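Local structure of pyridine synthase TbtD (Thermobispora bispora, 5WA4) at residues Arg213-Tyr216 with Ala217-Arg220. The protein catalyses the formal [4+2] aza-cycloaddition that builds the central pyridine ring in the biosynthesis of the thiopeptide antibiotic thiomuracin, recognising a leader peptide. Residues are numbered along the deposited sequence; the frame is centred on the assembly and turned at random.
Sequences RDHY and ARNR
The imidazole of H215 has R218 at its edge and N219 over one face, at the C-terminal end of helix 205-218, where the chain turns into helix 220-235. R218 NH2 lies in the ring plane and donates to H215 ND1 at 3.0 Å, although the bond is bent (N-H...N 137°). Ring and guanidinium stand almost perpendicular, and a bend at chi3 (-32°) turns the guanidinium so that one face covers the backbone around H215 N. N219 ND2 sits 3.6 Å above the imidazole plane, toward its rim. With CG beside the backbone N (chi1 -57°), the N219 amide reaches back to H215 O, which accepts from ND2 at 2.8 Å in the carbonyl plane. H215 NE2 and R218 NH2 also make weak hydrogen bonds to the backbone of the bound peptide, and N219 packs on one of its apolar side chains, so this helix end forms part of the leader-peptide site. On another side, the Y216 ring has R220 CA over one face, while its hydroxyl is hydrogen-bonded to D348 of the same chain; R220 forms a salt bridge to D348 of the second subunit. R220 NH1 passes 4.1 Å from Y216 CE2.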
ATOM      1  N   ARG E 213      -9.206   3.913  30.570  1.00 60.90           N
ATOM      2  CA  ARG E 213      -9.087   5.319  31.004  1.00 64.17           C
ATOM      3  C   ARG E 213     -10.090   5.653  32.120  1.00 67.22           C
ATOM      4  O   ARG E 213      -9.820   6.520  32.945  1.00 72.97           O
ATOM      5  CB  ARG E 213      -9.268   6.300  29.823  1.00 64.94           C
ATOM      6  CG  ARG E 213      -8.560   5.880  28.531  1.00 65.14           C
ATOM      7  CD  ARG E 213      -7.735   6.962  27.846  1.00 64.88           C
ATOM      8  NE  ARG E 213      -8.303   7.541  26.619  1.00 64.82           N
ATOM      9  CZ  ARG E 213      -7.559   7.937  25.575  1.00 69.92           C
ATOM     10  NH1 ARG E 213      -6.233   7.777  25.601  1.00 77.21           N
ATOM     11  NH2 ARG E 213      -8.123   8.467  24.490  1.00 61.84           N
ATOM     12  N   ASP E 214     -11.228   4.955  32.157  1.00 70.74           N
ATOM     13  CA  ASP E 214     -12.221   5.115  33.230  1.00 67.92           C
ATOM     14  C   ASP E 214     -11.777   4.397  34.503  1.00 72.95           C
ATOM     15  O   ASP E 214     -11.770   4.979  35.581  1.00 77.48           O
ATOM     16  CB  ASP E 214     -13.598   4.580  32.809  1.00 67.38           C
ATOM     17  CG  ASP E 214     -14.327   5.510  31.844  1.00 72.70           C
ATOM     18  OD1 ASP E 214     -13.694   6.450  31.321  1.00 80.07           O
ATOM     19  OD2 ASP E 214     -15.529   5.285  31.584  1.00 74.64           O
ATOM     20  N   HIS E 215     -11.424   3.123  34.377  1.00 70.23           N
ATOM     21  CA  HIS E 215     -10.920   2.350  35.504  1.00 68.66           C
ATOM     22  C   HIS E 215      -9.719   3.023  36.146  1.00 75.91           C
ATOM     23  O   HIS E 215      -9.483   2.887  37.343  1.00 80.54           O
ATOM     24  CB  HIS E 215     -10.525   0.944  35.071  1.00 70.86           C
ATOM     25  CG  HIS E 215      -9.807   0.177  36.135  1.00 71.11           C
ATOM     26  ND1 HIS E 215     -10.446  -0.328  37.245  1.00 78.64           N
ATOM     27  CD2 HIS E 215      -8.498  -0.132  36.281  1.00 71.53           C
ATOM     28  CE1 HIS E 215      -9.566  -0.940  38.017  1.00 79.78           C
ATOM     29  NE2 HIS E 215      -8.375  -0.833  37.456  1.00 79.43           N
ATOM     30  N   TYR E 216      -8.944   3.745  35.351  1.00 70.78           N
ATOM     31  CA  TYR E 216      -7.836   4.473  35.926  1.00 70.94           C
ATOM     32  C   TYR E 216      -8.347   5.601  36.826  1.00 75.83           C
ATOM     33  O   TYR E 216      -7.998   5.666  38.008  1.00 77.05           O
ATOM     34  CB  TYR E 216      -6.915   5.038  34.844  1.00 62.25           C
ATOM     35  CG  TYR E 216      -5.875   5.951  35.435  1.00 62.62           C
ATOM     36  CD1 TYR E 216      -4.818   5.444  36.189  1.00 61.99           C
ATOM     37  CD2 TYR E 216      -5.980   7.325  35.287  1.00 60.41           C
ATOM     38  CE1 TYR E 216      -3.874   6.285  36.748  1.00 58.20           C
ATOM     39  CE2 TYR E 216      -5.061   8.167  35.836  1.00 63.69           C
ATOM     40  CZ  TYR E 216      -4.008   7.650  36.567  1.00 63.56           C
ATOM     41  OH  TYR E 216      -3.103   8.527  37.108  1.00 58.96           O
ATOM     42  N   ALA E 217      -9.178   6.481  36.270  1.00 79.37           N
ATOM     43  CA  ALA E 217      -9.578   7.698  36.975  1.00 75.95           C
ATOM     44  C   ALA E 217     -10.368   7.419  38.262  1.00 77.73           C
ATOM     45  O   ALA E 217     -10.321   8.223  39.193  1.00 81.19           O
ATOM     46  CB  ALA E 217     -10.372   8.599  36.049  1.00 73.23           C
ATOM     47  N   ARG E 218     -11.071   6.285  38.327  1.00 82.32           N
ATOM     48  CA  ARG E 218     -11.766   5.881  39.563  1.00 87.78           C
ATOM     49  C   ARG E 218     -10.764   5.603  40.658  1.00 81.79           C
ATOM     50  O   ARG E 218     -11.076   5.692  41.846  1.00 83.73           O
ATOM     51  CB  ARG E 218     -12.643   4.636  39.367  1.00 89.15           C
ATOM     52  CG  ARG E 218     -13.887   4.898  38.566  1.00 99.32           C
ATOM     53  CD  ARG E 218     -14.675   3.649  38.196  1.00102.46           C
ATOM     54  NE  ARG E 218     -13.851   2.467  37.983  1.00 98.04           N
ATOM     55  CZ  ARG E 218     -14.171   1.484  37.146  1.00100.91           C
ATOM     56  NH1 ARG E 218     -15.265   1.580  36.401  1.00106.73           N
ATOM     57  NH2 ARG E 218     -13.377   0.426  37.019  1.00 97.87           N
ATOM     58  N   ASN E 219      -9.551   5.273  40.243  1.00 78.14           N
ATOM     59  CA  ASN E 219      -8.508   4.922  41.176  1.00 75.21           C
ATOM     60  C   ASN E 219      -7.269   5.796  41.082  1.00 69.98           C
ATOM     61  O   ASN E 219      -6.209   5.403  41.564  1.00 73.99           O
ATOM     62  CB  ASN E 219      -8.148   3.472  40.960  1.00 73.00           C
ATOM     63  CG  ASN E 219      -9.338   2.580  41.115  1.00 75.78           C
ATOM     64  OD1 ASN E 219      -9.748   2.286  42.231  1.00 78.43           O
ATOM     65  ND2 ASN E 219      -9.922   2.162  40.001  1.00 77.23           N
ATOM     66  N   ARG E 220      -7.413   6.991  40.506  1.00 66.46           N
ATOM     67  CA  ARG E 220      -6.260   7.843  40.229  1.00 67.41           C
ATOM     68  C   ARG E 220      -5.269   7.910  41.385  1.00 70.41           C
ATOM     69  O   ARG E 220      -4.100   7.623  41.185  1.00 74.51           O
ATOM     70  CB  ARG E 220      -6.690   9.258  39.849  1.00 61.63           C
ATOM     71  CG  ARG E 220      -5.521  10.232  39.821  1.00 69.00           C
ATOM     72  CD  ARG E 220      -5.659  11.256  38.705  1.00 77.13           C
ATOM     73  NE  ARG E 220      -6.905  12.011  38.755  1.00 88.70           N
ATOM     74  CZ  ARG E 220      -7.948  11.813  37.950  1.00 86.74           C
ATOM     75  NH1 ARG E 220      -7.914  10.866  37.018  1.00 83.01           N
ATOM     76  NH2 ARG E 220      -9.032  12.569  38.083  1.00 89.21           N
TER